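Local coordinates for protein branched-chain alpha-ketoacid decarboxylase (Lactococcus lactis, PDB 2VBF) that probably decarboxylates branched-chain and aromatic alpha-keto acids to aldehydes, using bound thiamine diphosphate and a magnesium ion, at residues Glu527-Ser530 with Val531-Ala535; Tyr503-Leu506 with Pro507-Phe510. One frame throughout, in Å; residues are numbered along the deposited sequence.

Interaction 1 (Glu527-Ser530 with Val531-Ala535); sequences EFVS and VMKEA
A water ties Ser530 to Glu534, one helical turn apart. It donates to Glu534 OE1 at 2.6 Å and lies 2.8 Å from Ser530 OG. The carboxylate is reached by an extended chain, with CG anti to the backbone N (chi1 -179°). Its other oxygen, OE2, forms a salt bridge with Lys520, so each carboxylate oxygen has its own partner. Beneath the water runs regular alpha-helix bonding. Met532 N donates to Phe528 O at 2.9 Å, and Glu534 N donates to Ser530 O at 3.0 Å. Two side-chain pairs repeat the same four-residue spacing, each lying side by side and pointing the same way. On the buried side, the bent chain of Met532 brings its CE methyl to within 3.9 Å of Phe528 CZ, at an oblique approach to the ring. On the more open side, the aliphatic part of Lys533 runs alongside Val529, with CE 3.7 Å from Val529 CG1. Lys533 CG is anti to its own carbonyl carbon (chi1 -70°), which swings the chain back along the preceding turn. Helix 525-537 is the crossover of the beta-alpha-beta unit between strands 517-522 and 542-548. Val531 packs on both strands, through Val522 and Ile545. Phe528 touches both as well, and meets helix 379-389 at Leu382, Ala385 and Val386; Met532 reaches the same helix at Leu389.

Interaction 2 (Tyr503-Leu506 with Pro507-Phe510); sequences YSKL and PETF
Leu506 and Phe510 lie side by side, four residues apart, at the end of the short helix 506-509, with Leu506 CD2 3.6 Å from Phe510 CE1. Both side chains leave the backbone the same way, CG anti to the carbonyl carbon (chi1 -73° for Leu506, -77° for Phe510). For Phe510 this sets the ring beside its own N-H and brings CD1 to 3.1 Å from Leu506 O. That oxygen accepts the N-H of Phe510 at 2.9 Å. With an alanine here in place of Phe510, Leu506 CD2 would probably lose its ring partner, and Trp501 of the second subunit the ring it meets. Thr509 closes the turn on Lys505 O, where its backbone N donates at 3.2 Å. The Thr509 hydroxyl stands beside its own N and also lies near Lys505 O, but that bond is not settled. The Leu506-Pro507 link holds Pro507 CD 3.4 Å from Leu506 CB, closer than usual carbon contact. The proline nitrogen has no hydrogen to offer. A water accepts the N-H of Glu508 and donates to Ser504 O at 2.9 Å, bridging the start of the helix. Tyr503 lies close to Asp452, a magnesium ligand, and its hydroxyl is hydrogen-bonded to Gln456 NE2. Thr509 OG1 is hydrogen-bonded to Thr509 OG1 of the second subunit, and Leu506 and Phe510 also pack against that subunit, so polar and apolar contacts together make this helix end part of the dimer interface.

How the interactions relate
Both interactions are local contacts in the C-terminal thiamine diphosphate-binding domain, one within helix 525-537 and one from a loop into the short helix 506-509. Both pack on strands 517-522 and 542-548. They touch alternate residues of these strands, Val522 and Ile545 for interaction 1 and Ser519 and Trp544 for interaction 2, consistent with opposite faces of the sheet. Their centres are 19 Å apart and they do not touch. Interaction 1 is partly buried, with Ser530 and Lys533 at the surface. Interaction 2 is mostly buried and meets the second subunit, which residues 527-535 do not. Both rest on backbone bonds and apolar pairs; interaction 1 adds a salt bridge to strand 517-522, interaction 2 a hydroxyl pair across the subunits.

Interaction 1 (Glu527-Ser530 with Val531-Ala535)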
ATOM      1  N   GLU A 527      -5.279  18.032 -32.014  1.00 19.88           N
ATOM      2  CA  GLU A 527      -4.068  17.751 -31.262  1.00 20.06           C
ATOM      3  C   GLU A 527      -4.010  16.284 -30.851  1.00 19.14           C
ATOM      4  O   GLU A 527      -2.955  15.669 -30.929  1.00 19.54           O
ATOM      5  CB  GLU A 527      -3.982  18.644 -30.026  1.00 19.43           C
ATOM      6  CG  GLU A 527      -3.568  20.069 -30.343  1.00 20.12           C
ATOM      7  CD  GLU A 527      -3.905  21.045 -29.237  1.00 23.36           C
ATOM      8  OE1 GLU A 527      -4.326  20.601 -28.154  1.00 23.87           O
ATOM      9  OE2 GLU A 527      -3.752  22.270 -29.455  1.00 25.58           O
ATOM     10  N   PHE A 528      -5.147  15.731 -30.441  1.00 19.29           N
ATOM     11  CA  PHE A 528      -5.202  14.323 -30.034  1.00 19.69           C
ATOM     12  C   PHE A 528      -4.826  13.377 -31.174  1.00 19.11           C
ATOM     13  O   PHE A 528      -3.973  12.505 -31.014  1.00 20.71           O
ATOM     14  CB  PHE A 528      -6.567  13.932 -29.492  1.00 18.75           C
ATOM     15  CG  PHE A 528      -6.626  12.498 -29.058  1.00 18.39           C
ATOM     16  CD1 PHE A 528      -6.083  12.112 -27.838  1.00 17.78           C
ATOM     17  CD2 PHE A 528      -7.154  11.523 -29.893  1.00 18.23           C
ATOM     18  CE1 PHE A 528      -6.089  10.778 -27.452  1.00 18.09           C
ATOM     19  CE2 PHE A 528      -7.174  10.197 -29.504  1.00 19.20           C
ATOM     20  CZ  PHE A 528      -6.640   9.831 -28.279  1.00 17.87           C
ATOM     21  N   VAL A 529      -5.447  13.576 -32.334  1.00 20.39           N
ATOM     22  CA  VAL A 529      -5.142  12.774 -33.519  1.00 20.28           C
ATOM     23  C   VAL A 529      -3.674  12.907 -33.933  1.00 21.11           C
ATOM     24  O   VAL A 529      -3.032  11.896 -34.226  1.00 23.39           O
ATOM     25  CB  VAL A 529      -6.092  13.119 -34.695  1.00 21.27           C
ATOM     26  CG1 VAL A 529      -5.611  12.478 -35.990  1.00 20.78           C
ATOM     27  CG2 VAL A 529      -7.503  12.666 -34.365  1.00 21.92           C
ATOM     28  N   SER A 530      -3.134  14.128 -33.927  1.00 20.96           N
ATOM     29  CA  SER A 530      -1.727  14.363 -34.292  1.00 22.67           C
ATOM     30  C   SER A 530      -0.774  13.591 -33.381  1.00 22.86           C
ATOM     31  O   SER A 530       0.095  12.862 -33.853  1.00 24.27           O
ATOM     32  CB  SER A 530      -1.388  15.863 -34.251  1.00 23.17           C
ATOM     33  OG  SER A 530      -0.010  16.111 -34.542  1.00 27.25           O
ATOM     34  N   VAL A 531      -0.963  13.741 -32.074  1.00 23.04           N
ATOM     35  CA  VAL A 531      -0.088  13.098 -31.096  1.00 22.78           C
ATOM     36  C   VAL A 531      -0.263  11.578 -31.077  1.00 22.30           C
ATOM     37  O   VAL A 531       0.708  10.841 -30.945  1.00 20.40           O
ATOM     38  CB  VAL A 531      -0.316  13.655 -29.672  1.00 22.73           C
ATOM     39  CG1 VAL A 531       0.526  12.889 -28.676  1.00 24.30           C
ATOM     40  CG2 VAL A 531       0.010  15.152 -29.618  1.00 23.36           C
ATOM     41  N   MET A 532      -1.496  11.107 -31.200  1.00 22.39           N
ATOM     42  CA  MET A 532      -1.746   9.671 -31.250  1.00 23.47           C
ATOM     43  C   MET A 532      -1.021   9.014 -32.426  1.00 23.83           C
ATOM     44  O   MET A 532      -0.389   7.979 -32.264  1.00 22.11           O
ATOM     45  CB  MET A 532      -3.243   9.383 -31.334  1.00 23.69           C
ATOM     46  CG  MET A 532      -3.564   7.952 -31.691  1.00 23.96           C
ATOM     47  SD  MET A 532      -3.166   6.793 -30.379  1.00 27.16           S
ATOM     48  CE  MET A 532      -4.803   6.735 -29.673  1.00 22.12           C
ATOM     49  N   LYS A 533      -1.124   9.618 -33.609  1.00 24.22           N
ATOM     50  CA  LYS A 533      -0.470   9.076 -34.805  1.00 25.13           C
ATOM     51  C   LYS A 533       1.048   9.124 -34.673  1.00 24.29           C
ATOM     52  O   LYS A 533       1.750   8.173 -35.041  1.00 24.36           O
ATOM     53  CB  LYS A 533      -0.902   9.871 -36.039  1.00 26.87           C
ATOM     54  CG  LYS A 533      -2.339   9.644 -36.439  1.00 28.15           C
ATOM     55  CD  LYS A 533      -2.672  10.468 -37.667  1.00 28.85           C
ATOM     56  CE  LYS A 533      -3.986  10.035 -38.290  1.00 29.56           C
ATOM     57  NZ  LYS A 533      -4.300  10.836 -39.522  1.00 30.99           N
ATOM     58  N   GLU A 534       1.538  10.244 -34.151  1.00 23.63           N
ATOM     59  CA  GLU A 534       2.956  10.458 -33.862  1.00 23.57           C
ATOM     60  C   GLU A 534       3.449   9.350 -32.931  1.00 22.74           C
ATOM     61  O   GLU A 534       4.455   8.687 -33.212  1.00 22.87           O
ATOM     62  CB  GLU A 534       3.121  11.847 -33.220  1.00 24.61           C
ATOM     63  CG  GLU A 534       4.534  12.285 -32.848  1.00 25.25           C
ATOM     64  CD  GLU A 534       4.545  13.580 -32.023  1.00 27.09           C
ATOM     65  OE1 GLU A 534       3.457  14.156 -31.790  1.00 29.54           O
ATOM     66  OE2 GLU A 534       5.638  14.015 -31.606  1.00 29.49           O
ATOM     67  N   ALA A 535       2.723   9.149 -31.833  1.00 21.13           N
ATOM     68  CA  ALA A 535       3.061   8.112 -30.842  1.00 21.50           C
ATOM     69  C   ALA A 535       3.071   6.716 -31.467  1.00 20.95           C
ATOM     70  O   ALA A 535       4.064   5.984 -31.346  1.00 21.03           O
ATOM     71  CB  ALA A 535       2.079   8.161 -29.661  1.00 20.67           C
TER
HETATM   72  O   HOH W   1       2.160  16.191 -32.714  1.00 36.12           O

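Interaction 2 (Tyr503-Leu506 with Pro507-Phe510)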
ATOM      1  N   TYR A 503       1.327  17.284 -14.928  1.00 13.43           N
ATOM      2  CA  TYR A 503       1.454  15.860 -15.316  1.00 14.12           C
ATOM      3  C   TYR A 503       2.437  15.657 -16.463  1.00 14.46           C
ATOM      4  O   TYR A 503       3.209  14.723 -16.441  1.00 14.08           O
ATOM      5  CB  TYR A 503       0.076  15.256 -15.638  1.00 14.39           C
ATOM      6  CG  TYR A 503      -0.849  15.354 -14.442  1.00 13.40           C
ATOM      7  CD1 TYR A 503      -0.645  14.554 -13.321  1.00 14.62           C
ATOM      8  CD2 TYR A 503      -1.883  16.275 -14.414  1.00 13.66           C
ATOM      9  CE1 TYR A 503      -1.467  14.671 -12.196  1.00 14.82           C
ATOM     10  CE2 TYR A 503      -2.703  16.405 -13.312  1.00 12.89           C
ATOM     11  CZ  TYR A 503      -2.485  15.596 -12.188  1.00 13.53           C
ATOM     12  OH  TYR A 503      -3.293  15.740 -11.086  1.00 13.12           O
ATOM     13  N   SER A 504       2.430  16.557 -17.446  1.00 15.21           N
ATOM     14  CA  SER A 504       3.296  16.402 -18.620  1.00 15.97           C
ATOM     15  C   SER A 504       4.797  16.502 -18.286  1.00 16.78           C
ATOM     16  O   SER A 504       5.645  16.009 -19.041  1.00 20.17           O
ATOM     17  CB  SER A 504       2.915  17.416 -19.710  1.00 17.71           C
ATOM     18  OG  SER A 504       3.343  18.718 -19.359  1.00 16.54           O
ATOM     19  N   LYS A 505       5.116  17.115 -17.147  1.00 16.02           N
ATOM     20  CA  LYS A 505       6.494  17.319 -16.722  1.00 17.62           C
ATOM     21  C   LYS A 505       7.037  16.204 -15.821  1.00 15.94           C
ATOM     22  O   LYS A 505       8.209  16.226 -15.444  1.00 16.21           O
ATOM     23  CB  LYS A 505       6.615  18.671 -16.009  1.00 20.44           C
ATOM     24  CG  LYS A 505       6.145  19.871 -16.826  1.00 24.37           C
ATOM     25  CD  LYS A 505       6.804  19.966 -18.195  1.00 27.03           C
ATOM     26  CE  LYS A 505       6.254  21.163 -18.967  1.00 28.45           C
ATOM     27  NZ  LYS A 505       6.903  21.314 -20.303  1.00 30.39           N
ATOM     28  N   LEU A 506       6.208  15.213 -15.495  1.00 14.71           N
ATOM     29  CA  LEU A 506       6.661  14.109 -14.651  1.00 14.79           C
ATOM     30  C   LEU A 506       7.875  13.330 -15.200  1.00 15.00           C
ATOM     31  O   LEU A 506       8.854  13.123 -14.476  1.00 16.37           O
ATOM     32  CB  LEU A 506       5.480  13.174 -14.305  1.00 13.69           C
ATOM     33  CG  LEU A 506       4.493  13.773 -13.291  1.00 11.69           C
ATOM     34  CD1 LEU A 506       3.174  12.996 -13.289  1.00 13.75           C
ATOM     35  CD2 LEU A 506       5.106  13.840 -11.865  1.00 14.55           C
ATOM     36  N   PRO A 507       7.816  12.863 -16.466  1.00 15.24           N
ATOM     37  CA  PRO A 507       8.973  12.097 -16.950  1.00 16.41           C
ATOM     38  C   PRO A 507      10.307  12.841 -16.818  1.00 16.98           C
ATOM     39  O   PRO A 507      11.283  12.265 -16.354  1.00 16.80           O
ATOM     40  CB  PRO A 507       8.616  11.802 -18.411  1.00 16.93           C
ATOM     41  CG  PRO A 507       7.089  11.846 -18.438  1.00 15.32           C
ATOM     42  CD  PRO A 507       6.743  12.949 -17.476  1.00 14.85           C
ATOM     43  N   GLU A 508      10.345  14.117 -17.190  1.00 16.94           N
ATOM     44  CA  GLU A 508      11.572  14.915 -17.052  1.00 18.66           C
ATOM     45  C   GLU A 508      12.044  14.948 -15.598  1.00 17.11           C
ATOM     46  O   GLU A 508      13.226  14.752 -15.304  1.00 17.18           O
ATOM     47  CB  GLU A 508      11.327  16.346 -17.540  1.00 19.60           C
ATOM     48  CG  GLU A 508      12.523  17.261 -17.431  1.00 22.56           C
ATOM     49  CD  GLU A 508      12.201  18.688 -17.860  1.00 25.35           C
ATOM     50  OE1 GLU A 508      11.158  19.229 -17.423  1.00 31.30           O
ATOM     51  OE2 GLU A 508      13.001  19.272 -18.623  1.00 34.07           O
ATOM     52  N   THR A 509      11.105  15.209 -14.692  1.00 15.77           N
ATOM     53  CA  THR A 509      11.426  15.323 -13.274  1.00 17.05           C
ATOM     54  C   THR A 509      11.914  13.986 -12.697  1.00 16.41           C
ATOM     55  O   THR A 509      12.757  13.964 -11.805  1.00 16.42           O
ATOM     56  CB  THR A 509      10.219  15.878 -12.495  1.00 15.56           C
ATOM     57  OG1 THR A 509       9.972  17.220 -12.925  1.00 17.54           O
ATOM     58  CG2 THR A 509      10.460  15.871 -10.990  1.00 14.16           C
ATOM     59  N   PHE A 510      11.419  12.882 -13.255  1.00 15.65           N
ATOM     60  CA  PHE A 510      11.791  11.540 -12.816  1.00 18.10           C
ATOM     61  C   PHE A 510      13.001  10.976 -13.577  1.00 19.34           C
ATOM     62  O   PHE A 510      13.327   9.787 -13.438  1.00 21.87           O
ATOM     63  CB  PHE A 510      10.574  10.601 -12.916  1.00 18.92           C
ATOM     64  CG  PHE A 510       9.575  10.773 -11.799  1.00 20.02           C
ATOM     65  CD1 PHE A 510       8.963  11.992 -11.562  1.00 20.59           C
ATOM     66  CD2 PHE A 510       9.232   9.699 -10.988  1.00 20.57           C
ATOM     67  CE1 PHE A 510       8.034  12.146 -10.532  1.00 20.46           C
ATOM     68  CE2 PHE A 510       8.315   9.858  -9.962  1.00 19.83           C
ATOM     69  CZ  PHE A 510       7.717  11.082  -9.732  1.00 20.03           C
TER
HETATM   70  O   HOH W   2       8.464  15.563 -18.983  1.00 21.59           O